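Local atomic coordinates of RNA-dependent RNA Polymerase (Bombyx mori cytoplasmic polyhedrosis virus, PDB entry 6TZ0), a protein that catalyses template-directed RNA synthesis for viral transcription and genome replication, producing fully conservative plus strands and, after core assembly, the complementary minus strands. Residues E6-I11 with Q161-P166; V152-D157 with G781-A786; H412-W417 with E459-E464. All coordinates share one frame; numbering follows the deposited sequence.

Interaction 1: residues E6-I11 with Q161-P166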
loop_
_atom_site.group_PDB
_atom_site.type_symbol
_atom_site.label_atom_id
_atom_site.label_comp_id
_atom_site.label_asym_id
_atom_site.label_seq_id
_atom_site.Cartn_x
_atom_site.Cartn_y
_atom_site.Cartn_z
ATOM N N GLU A 6 -28.108 -36.407 19.983
ATOM C CA GLU A 6 -27.914 -34.985 20.207
ATOM C C GLU A 6 -26.530 -34.738 20.797
ATOM O O GLU A 6 -26.011 -35.545 21.571
ATOM C CB GLU A 6 -29.006 -34.433 21.129
ATOM C CG GLU A 6 -30.382 -34.420 20.480
ATOM C CD GLU A 6 -31.472 -33.959 21.417
ATOM O OE1 GLU A 6 -31.192 -33.816 22.619
ATOM O OE2 GLU A 6 -32.610 -33.738 20.953
ATOM N N LEU A 7 -25.938 -33.601 20.421
ATOM C CA LEU A 7 -24.536 -33.329 20.722
ATOM C C LEU A 7 -24.267 -33.009 22.183
ATOM O O LEU A 7 -23.153 -33.255 22.653
ATOM C CB LEU A 7 -24.025 -32.188 19.850
ATOM C CG LEU A 7 -23.736 -32.588 18.408
ATOM C CD1 LEU A 7 -23.499 -31.370 17.571
ATOM C CD2 LEU A 7 -22.508 -33.469 18.375
ATOM N N TYR A 8 -25.238 -32.476 22.912
ATOM C CA TYR A 8 -25.046 -32.208 24.330
ATOM C C TYR A 8 -25.323 -33.422 25.201
ATOM O O TYR A 8 -25.279 -33.310 26.428
ATOM C CB TYR A 8 -25.911 -31.021 24.772
ATOM C CG TYR A 8 -27.402 -31.191 24.606
ATOM C CD1 TYR A 8 -28.018 -30.900 23.397
ATOM C CD2 TYR A 8 -28.202 -31.582 25.672
ATOM C CE1 TYR A 8 -29.373 -31.038 23.242
ATOM C CE2 TYR A 8 -29.558 -31.718 25.526
ATOM C CZ TYR A 8 -30.140 -31.439 24.310
ATOM O OH TYR A 8 -31.501 -31.570 24.150
ATOM N N ASN A 9 -25.581 -34.580 24.596
ATOM C CA ASN A 9 -25.831 -35.811 25.328
ATOM C C ASN A 9 -24.885 -36.932 24.931
ATOM O O ASN A 9 -25.099 -38.077 25.339
ATOM C CB ASN A 9 -27.277 -36.260 25.128
ATOM C CG ASN A 9 -28.254 -35.363 25.826
ATOM O OD1 ASN A 9 -28.025 -34.945 26.960
ATOM N ND2 ASN A 9 -29.355 -35.052 25.158
ATOM N N THR A 10 -23.859 -36.645 24.140
ATOM C CA THR A 10 -22.891 -37.670 23.796
ATOM C C THR A 10 -21.935 -37.907 24.957
ATOM O O THR A 10 -21.817 -37.095 25.878
ATOM C CB THR A 10 -22.104 -37.283 22.547
ATOM O OG1 THR A 10 -21.420 -36.046 22.773
ATOM C CG2 THR A 10 -23.030 -37.120 21.379
ATOM N N ILE A 11 -21.251 -39.049 24.907
ATOM C CA ILE A 11 -20.272 -39.368 25.938
ATOM C C ILE A 11 -18.963 -38.614 25.743
ATOM O O ILE A 11 -18.149 -38.555 26.672
ATOM C CB ILE A 11 -20.046 -40.886 25.994
ATOM C CG1 ILE A 11 -19.690 -41.421 24.612
ATOM C CG2 ILE A 11 -21.276 -41.585 26.528
ATOM C CD1 ILE A 11 -19.306 -42.876 24.608
ATOM N N GLN A 161 -22.825 -28.756 27.868
ATOM C CA GLN A 161 -23.571 -30.010 28.059
ATOM C C GLN A 161 -25.088 -29.829 28.114
ATOM O O GLN A 161 -25.816 -30.804 28.309
ATOM C CB GLN A 161 -23.107 -30.772 29.304
ATOM C CG GLN A 161 -21.689 -31.269 29.241
ATOM C CD GLN A 161 -21.314 -32.073 30.465
ATOM O OE1 GLN A 161 -22.142 -32.314 31.339
ATOM N NE2 GLN A 161 -20.051 -32.457 30.555
ATOM N N THR A 162 -25.590 -28.608 27.953
ATOM C CA THR A 162 -27.011 -28.314 27.985
ATOM C C THR A 162 -27.338 -27.464 26.774
ATOM O O THR A 162 -26.445 -26.948 26.097
ATOM C CB THR A 162 -27.449 -27.554 29.246
ATOM O OG1 THR A 162 -26.832 -26.263 29.263
ATOM C CG2 THR A 162 -27.080 -28.309 30.516
ATOM N N THR A 163 -28.625 -27.314 26.512
ATOM C CA THR A 163 -29.067 -26.549 25.362
ATOM C C THR A 163 -29.815 -25.274 25.739
ATOM O O THR A 163 -30.257 -24.550 24.844
ATOM C CB THR A 163 -29.931 -27.438 24.462
ATOM O OG1 THR A 163 -30.209 -26.757 23.236
ATOM C CG2 THR A 163 -31.235 -27.797 25.149
ATOM N N ASN A 164 -29.954 -24.970 27.028
ATOM C CA ASN A 164 -30.666 -23.779 27.476
ATOM C C ASN A 164 -29.677 -22.676 27.846
ATOM O O ASN A 164 -29.385 -22.456 29.024
ATOM C CB ASN A 164 -31.623 -24.104 28.628
ATOM C CG ASN A 164 -30.984 -24.946 29.711
ATOM O OD1 ASN A 164 -29.798 -25.265 29.648
ATOM N ND2 ASN A 164 -31.770 -25.304 30.718
ATOM N N TYR A 165 -29.186 -21.977 26.829
ATOM C CA TYR A 165 -28.408 -20.758 26.990
ATOM C C TYR A 165 -28.954 -19.734 26.000
ATOM O O TYR A 165 -29.522 -20.115 24.969
ATOM C CB TYR A 165 -26.899 -21.027 26.794
ATOM C CG TYR A 165 -26.498 -21.670 25.495
ATOM C CD1 TYR A 165 -26.203 -20.905 24.377
ATOM C CD2 TYR A 165 -26.391 -23.044 25.396
ATOM C CE1 TYR A 165 -25.836 -21.496 23.200
ATOM C CE2 TYR A 165 -26.025 -23.638 24.227
ATOM C CZ TYR A 165 -25.748 -22.862 23.129
ATOM O OH TYR A 165 -25.390 -23.461 21.950
ATOM N N PRO A 166 -28.848 -18.425 26.308
ATOM C CA PRO A 166 -29.662 -17.425 25.578
ATOM C C PRO A 166 -29.371 -17.259 24.094
ATOM O O PRO A 166 -30.203 -16.690 23.369
ATOM C CB PRO A 166 -29.350 -16.128 26.328
ATOM C CG PRO A 166 -28.939 -16.549 27.656
ATOM C CD PRO A 166 -28.208 -17.815 27.488
#
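Tyr-8 and Thr-163 meet in a CH-pi contact that joins two surface loops, one leading into helix 11-15 and the other connecting helix 145-160 to helix 166-175. The tight part is the phenol ring. Thr-163 CB lies over one of its faces, 4.0 Å from the centroid of the Tyr-8 ring and shifted toward the rim, where Tyr-8 CE1 is the nearest ring atom at 3.8 Å from CB. Further along the same side chain, Thr-163 CG2 is 3.9 Å from Tyr-8 CZ. With chi1 at -172°, Thr-163 turns its OG1 opposite to its own backbone N, which leaves the methyl beside the phenol end. At the root of the tyrosine the partner is backbone: Tyr-8 CB packs against Gln-161 O at 3.5 Å, and the same oxygen sits at the ring edge. No hydrogen bond crosses between the two segments, and the facing carbonyl oxygens of Tyr-8 and Gln-161 are both acceptors, so the junction depends on packing and shape.

The looser, solvent-facing side is formed by the side chains of Gln-161 and Thr-162. Gln-161 leaves helix 145-160 with a positive phi of 63°, and its CB points away from 6-11; its NE2 instead donates to Ser-13 O of helix 11-15, a further tie between the two parts of the chain. On the inner side, Leu-7 packs on Ala-154 and Val-158 of helix 145-160, while Thr-10 serves as the N-cap of helix 11-15. Beyond the tyrosine, the exposed part of 161-166 is braced by a bond of its own: Thr-162 OG1 donates to Asn-164 OD1 over 3.2 Å, with a C=O...donor angle of 175°, almost in line with the amide carbonyl.

Interaction 2: residues V152-D157 with G781-A786; sequences VIASLD and GFFCGA
Phe-783 has a chi1 of -80°, which sets CG beside its own backbone N and opposite the carbonyl carbon, and with chi2 at -71° the ring is turned flat against the backbone of Ala-154 and Ser-155. CD2 makes the nearest approach, 3.6 Å from Ser-155 CA and 3.8 Å from Ser-155 CB. Ser-155 N and Ala-154 O lie over that face of the ring, the oxygen displaced toward the rim, and Ala-154 CB adds a looser apolar touch at 4.2 Å from Phe-783 CD1. The opposite face is backed by Phe-782, whose CD2 sits over the ring centre.

This is buried helix-helix packing in which one aromatic side chain from helix 774-786 lies against two small residues of helix 145-160, joining parts of the polymerase more than 600 residues apart in sequence. Arg-147, which binds ATP in another structure of this polymerase, though no ATP is bound to this chain here, is on the same helix 145-160, its side chain about 10 Å from that of Ala-154. The serine hydroxyl is spent within its own helix: Ser-155 OG donates to Val-152 O at 2.6 Å, and that carbonyl also accepts from Leu-156 N, both donors coming from the same face of its plane.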
loop_
_atom_site.group_PDB
_atom_site.type_symbol
_atom_site.label_atom_id
_atom_site.label_comp_id
_atom_site.label_asym_id
_atom_site.label_seq_id
_atom_site.Cartn_x
_atom_site.Cartn_y
_atom_site.Cartn_z
ATOM N N VAL A 152 -20.542 -23.091 15.663
ATOM C CA VAL A 152 -20.532 -22.330 16.916
ATOM C C VAL A 152 -21.515 -22.924 17.927
ATOM O O VAL A 152 -21.174 -23.136 19.102
ATOM C CB VAL A 152 -20.833 -20.845 16.645
ATOM C CG1 VAL A 152 -20.949 -20.074 17.937
ATOM C CG2 VAL A 152 -19.747 -20.243 15.808
ATOM N N ILE A 153 -22.732 -23.240 17.474
ATOM C CA ILE A 153 -23.758 -23.772 18.372
ATOM C C ILE A 153 -23.397 -25.180 18.849
ATOM O O ILE A 153 -23.614 -25.522 20.019
ATOM C CB ILE A 153 -25.133 -23.713 17.678
ATOM C CG1 ILE A 153 -25.544 -22.260 17.433
ATOM C CG2 ILE A 153 -26.201 -24.414 18.472
ATOM C CD1 ILE A 153 -25.673 -21.437 18.681
ATOM N N ALA A 154 -22.783 -25.990 17.977
ATOM C CA ALA A 154 -22.333 -27.325 18.362
ATOM C C ALA A 154 -21.230 -27.272 19.409
ATOM O O ALA A 154 -21.232 -28.063 20.363
ATOM C CB ALA A 154 -21.841 -28.078 17.133
ATOM N N SER A 155 -20.288 -26.335 19.249
ATOM C CA SER A 155 -19.223 -26.179 20.234
ATOM C C SER A 155 -19.770 -25.740 21.584
ATOM O O SER A 155 -19.357 -26.267 22.626
ATOM C CB SER A 155 -18.191 -25.178 19.728
ATOM O OG SER A 155 -18.763 -23.889 19.672
ATOM N N LEU A 156 -20.719 -24.794 21.581
ATOM C CA LEU A 156 -21.334 -24.350 22.832
ATOM C C LEU A 156 -22.123 -25.467 23.509
ATOM O O LEU A 156 -22.102 -25.588 24.742
ATOM C CB LEU A 156 -22.232 -23.149 22.565
ATOM C CG LEU A 156 -21.630 -21.784 22.272
ATOM C CD1 LEU A 156 -22.649 -20.935 21.585
ATOM C CD2 LEU A 156 -21.277 -21.132 23.578
ATOM N N ASP A 157 -22.803 -26.305 22.717
ATOM C CA ASP A 157 -23.579 -27.406 23.284
ATOM C C ASP A 157 -22.681 -28.455 23.918
ATOM O O ASP A 157 -22.978 -28.960 25.004
ATOM C CB ASP A 157 -24.449 -28.066 22.215
ATOM C CG ASP A 157 -25.591 -27.197 21.775
ATOM O OD1 ASP A 157 -26.004 -26.316 22.549
ATOM O OD2 ASP A 157 -26.099 -27.423 20.661
ATOM N N GLY A 781 -12.372 -24.515 17.300
ATOM C CA GLY A 781 -11.640 -24.862 16.094
ATOM C C GLY A 781 -11.825 -26.305 15.664
ATOM O O GLY A 781 -11.871 -26.594 14.462
ATOM N N PHE A 782 -11.945 -27.226 16.630
ATOM C CA PHE A 782 -12.246 -28.617 16.296
ATOM C C PHE A 782 -13.602 -28.754 15.622
ATOM O O PHE A 782 -13.740 -29.499 14.648
ATOM C CB PHE A 782 -12.197 -29.493 17.545
ATOM C CG PHE A 782 -12.700 -30.894 17.321
ATOM C CD1 PHE A 782 -11.957 -31.809 16.598
ATOM C CD2 PHE A 782 -13.917 -31.296 17.850
ATOM C CE1 PHE A 782 -12.427 -33.095 16.398
ATOM C CE2 PHE A 782 -14.386 -32.572 17.653
ATOM C CZ PHE A 782 -13.640 -33.474 16.927
ATOM N N PHE A 783 -14.612 -28.032 16.107
ATOM C CA PHE A 783 -15.920 -28.163 15.471
ATOM C C PHE A 783 -16.011 -27.414 14.150
ATOM O O PHE A 783 -16.759 -27.840 13.262
ATOM C CB PHE A 783 -17.033 -27.732 16.412
ATOM C CG PHE A 783 -17.399 -28.784 17.395
ATOM C CD1 PHE A 783 -18.065 -29.916 16.974
ATOM C CD2 PHE A 783 -17.094 -28.649 18.732
ATOM C CE1 PHE A 783 -18.406 -30.900 17.860
ATOM C CE2 PHE A 783 -17.443 -29.629 19.625
ATOM C CZ PHE A 783 -18.096 -30.754 19.184
ATOM N N CYS A 784 -15.254 -26.330 13.967
ATOM C CA CYS A 784 -15.291 -25.701 12.650
ATOM C C CYS A 784 -14.456 -26.483 11.645
ATOM O O CYS A 784 -14.611 -26.291 10.436
ATOM C CB CYS A 784 -14.825 -24.248 12.705
ATOM S SG CYS A 784 -13.067 -24.016 12.859
ATOM N N GLY A 785 -13.561 -27.353 12.114
ATOM C CA GLY A 785 -12.958 -28.314 11.208
ATOM C C GLY A 785 -13.828 -29.531 10.968
ATOM O O GLY A 785 -13.778 -30.134 9.893
ATOM N N ALA A 786 -14.640 -29.909 11.956
ATOM C CA ALA A 786 -15.487 -31.090 11.848
ATOM C C ALA A 786 -16.762 -30.847 11.059
ATOM O O ALA A 786 -17.332 -31.802 10.523
ATOM C CB ALA A 786 -15.861 -31.598 13.240
#

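Interaction 3: residues H412-W417 with E459-E464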
loop_
_atom_site.group_PDB
_atom_site.type_symbol
_atom_site.label_atom_id
_atom_site.label_comp_id
_atom_site.label_asym_id
_atom_site.label_seq_id
_atom_site.Cartn_x
_atom_site.Cartn_y
_atom_site.Cartn_z
ATOM N N HIS A 412 23.056 1.503 -6.755
ATOM C CA HIS A 412 22.668 1.399 -8.156
ATOM C C HIS A 412 21.145 1.388 -8.199
ATOM O O HIS A 412 20.512 0.457 -7.697
ATOM C CB HIS A 412 23.254 0.148 -8.803
ATOM C CG HIS A 412 23.026 0.071 -10.279
ATOM N ND1 HIS A 412 23.704 0.863 -11.177
ATOM C CD2 HIS A 412 22.196 -0.704 -11.013
ATOM C CE1 HIS A 412 23.301 0.580 -12.402
ATOM N NE2 HIS A 412 22.386 -0.367 -12.330
ATOM N N HIS A 413 20.559 2.423 -8.791
ATOM C CA HIS A 413 19.134 2.666 -8.639
ATOM C C HIS A 413 18.283 1.941 -9.667
ATOM O O HIS A 413 17.087 1.737 -9.429
ATOM C CB HIS A 413 18.873 4.169 -8.688
ATOM C CG HIS A 413 19.527 4.918 -7.571
ATOM N ND1 HIS A 413 19.024 4.931 -6.288
ATOM C CD2 HIS A 413 20.663 5.650 -7.534
ATOM C CE1 HIS A 413 19.811 5.656 -5.516
ATOM N NE2 HIS A 413 20.816 6.100 -6.246
ATOM N N ASP A 414 18.873 1.516 -10.781
ATOM C CA ASP A 414 18.137 0.738 -11.768
ATOM C C ASP A 414 17.864 -0.670 -11.263
ATOM O O ASP A 414 16.740 -1.180 -11.381
ATOM C CB ASP A 414 18.928 0.705 -13.064
ATOM C CG ASP A 414 19.039 2.060 -13.684
ATOM O OD1 ASP A 414 18.132 2.860 -13.436
ATOM O OD2 ASP A 414 20.017 2.331 -14.408
ATOM N N GLU A 415 18.887 -1.312 -10.700
ATOM C CA GLU A 415 18.704 -2.617 -10.085
ATOM C C GLU A 415 17.787 -2.531 -8.875
ATOM O O GLU A 415 17.023 -3.465 -8.615
ATOM C CB GLU A 415 20.064 -3.202 -9.707
ATOM C CG GLU A 415 20.036 -4.621 -9.174
ATOM C CD GLU A 415 19.628 -5.642 -10.218
ATOM O OE1 GLU A 415 19.864 -5.403 -11.418
ATOM O OE2 GLU A 415 19.068 -6.689 -9.836
ATOM N N ALA A 416 17.806 -1.400 -8.167
ATOM C CA ALA A 416 16.884 -1.195 -7.057
ATOM C C ALA A 416 15.443 -1.073 -7.537
ATOM O O ALA A 416 14.531 -1.595 -6.895
ATOM C CB ALA A 416 17.292 0.040 -6.262
ATOM N N TRP A 417 15.222 -0.404 -8.671
ATOM C CA TRP A 417 13.879 -0.312 -9.243
ATOM C C TRP A 417 13.369 -1.667 -9.718
ATOM O O TRP A 417 12.197 -2.011 -9.499
ATOM C CB TRP A 417 13.880 0.701 -10.386
ATOM C CG TRP A 417 12.661 0.675 -11.245
ATOM C CD1 TRP A 417 12.583 0.217 -12.523
ATOM C CD2 TRP A 417 11.344 1.106 -10.894
ATOM N NE1 TRP A 417 11.309 0.343 -12.996
ATOM C CE2 TRP A 417 10.525 0.886 -12.015
ATOM C CE3 TRP A 417 10.778 1.661 -9.746
ATOM C CZ2 TRP A 417 9.175 1.195 -12.019
ATOM C CZ3 TRP A 417 9.440 1.969 -9.755
ATOM C CH2 TRP A 417 8.653 1.734 -10.881
ATOM N N GLU A 459 11.543 1.822 -23.827
ATOM C CA GLU A 459 11.401 3.239 -23.537
ATOM C C GLU A 459 11.673 3.552 -22.072
ATOM O O GLU A 459 11.195 4.565 -21.561
ATOM C CB GLU A 459 10.014 3.728 -23.954
ATOM C CG GLU A 459 8.855 3.066 -23.248
ATOM C CD GLU A 459 7.527 3.594 -23.736
ATOM O OE1 GLU A 459 7.523 4.404 -24.684
ATOM O OE2 GLU A 459 6.486 3.221 -23.157
ATOM N N TYR A 460 12.453 2.707 -21.398
ATOM C CA TYR A 460 12.846 2.977 -20.021
ATOM C C TYR A 460 13.767 4.186 -19.920
ATOM O O TYR A 460 13.747 4.893 -18.908
ATOM C CB TYR A 460 13.516 1.739 -19.425
ATOM C CG TYR A 460 14.013 1.906 -18.011
ATOM C CD1 TYR A 460 13.130 1.952 -16.944
ATOM C CD2 TYR A 460 15.370 1.997 -17.742
ATOM C CE1 TYR A 460 13.585 2.100 -15.651
ATOM C CE2 TYR A 460 15.836 2.138 -16.455
ATOM C CZ TYR A 460 14.939 2.194 -15.417
ATOM O OH TYR A 460 15.398 2.344 -14.135
ATOM N N ARG A 461 14.555 4.454 -20.956
ATOM C CA ARG A 461 15.492 5.565 -20.973
ATOM C C ARG A 461 14.960 6.773 -21.729
ATOM O O ARG A 461 15.708 7.725 -21.953
ATOM C CB ARG A 461 16.816 5.127 -21.593
ATOM C CG ARG A 461 17.504 3.979 -20.892
ATOM C CD ARG A 461 18.075 4.366 -19.552
ATOM N NE ARG A 461 18.820 3.260 -18.963
ATOM C CZ ARG A 461 19.384 3.284 -17.764
ATOM N NH1 ARG A 461 19.295 4.362 -17.007
ATOM N NH2 ARG A 461 20.034 2.224 -17.325
ATOM N N THR A 462 13.700 6.754 -22.132
ATOM C CA THR A 462 13.107 7.791 -22.962
ATOM C C THR A 462 12.367 8.790 -22.095
ATOM O O THR A 462 11.516 8.386 -21.294
ATOM C CB THR A 462 12.150 7.171 -23.971
ATOM O OG1 THR A 462 12.870 6.258 -24.804
ATOM C CG2 THR A 462 11.514 8.231 -24.839
ATOM N N PRO A 463 12.655 10.089 -22.220
ATOM C CA PRO A 463 12.051 11.069 -21.304
ATOM C C PRO A 463 10.565 11.310 -21.526
ATOM O O PRO A 463 9.901 11.811 -20.613
ATOM C CB PRO A 463 12.861 12.343 -21.576
ATOM C CG PRO A 463 14.116 11.871 -22.197
ATOM C CD PRO A 463 13.747 10.683 -23.007
ATOM N N GLU A 464 10.015 10.967 -22.690
ATOM C CA GLU A 464 8.601 11.210 -22.949
ATOM C C GLU A 464 7.684 10.235 -22.228
ATOM O O GLU A 464 6.473 10.471 -22.186
ATOM C CB GLU A 464 8.332 11.160 -24.450
ATOM C CG GLU A 464 8.938 12.328 -25.203
ATOM C CD GLU A 464 8.261 13.648 -24.871
ATOM O OE1 GLU A 464 7.034 13.648 -24.639
ATOM O OE2 GLU A 464 8.956 14.685 -24.829
#
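Asp-414 OD2 is held by both terminal nitrogens of Arg-461 in a salt bridge: NH2 donates to OD2 at 2.9 Å, while NH1 adds a weak bond to the same atom. The other carboxylate oxygen, Asp-414 OD1, accepts from Tyr-460 OH at 2.9 Å, so neighbouring residues of the turn share one carboxylate. Neither donor lies in the carboxylate plane. NH2 comes to OD2 from 54° above it, and the guanidinium and carboxylate planes stand 77° apart.

Arg-461 is bent at chi2 (-71°), which folds its chain alongside the preceding side chain and brings Tyr-460 CE2 over the centre of one guanidinium face. Arg-461 NH1 also bonds Gly-580 O, a second partner that helps fix the group. Next to the polar cluster, Trp-417 CD1 touches Tyr-460 CE1 at 3.8 Å; the two rings are nearly parallel but slid so far apart that they hardly overlap. Phe-498 and Phe-501 meet the indole edge-to-face.

Asp-414 sits in the first turn of helix 413-422, where the helix end would probably favour its negative charge. The turn also borders another chain, Viral structural protein 4: Asn-170 of that chain bonds Thr-462. The contact thus ties a helix N-terminus of the central polymerase domain to the type I beta turn Glu-459 to Thr-462 through a salt bridge from the buried Asp-414 to Arg-461 and a tyrosine hydroxyl.

Interactions 1 and 2 are neighbours, their centres 12 Å apart, and share helix 145-160: interaction 2 uses its body and interaction 1 the loop that follows. They touch directly, with Tyr-165 OH probably hydrogen-bonded to Asp-157 OD1, and their segments alternate along the chain. Interaction 3 is across the chain's centre, its centre about 67 Å from that of interaction 1 and 55 Å from that of interaction 2. Both of its segments belong to the central polymerase domain and fall in sequence between 152-157 and 781-786. The long closure made by interaction 2 therefore spans that domain, consistent with the cage-like enclosure of the polymerase core in reovirus-family enzymes.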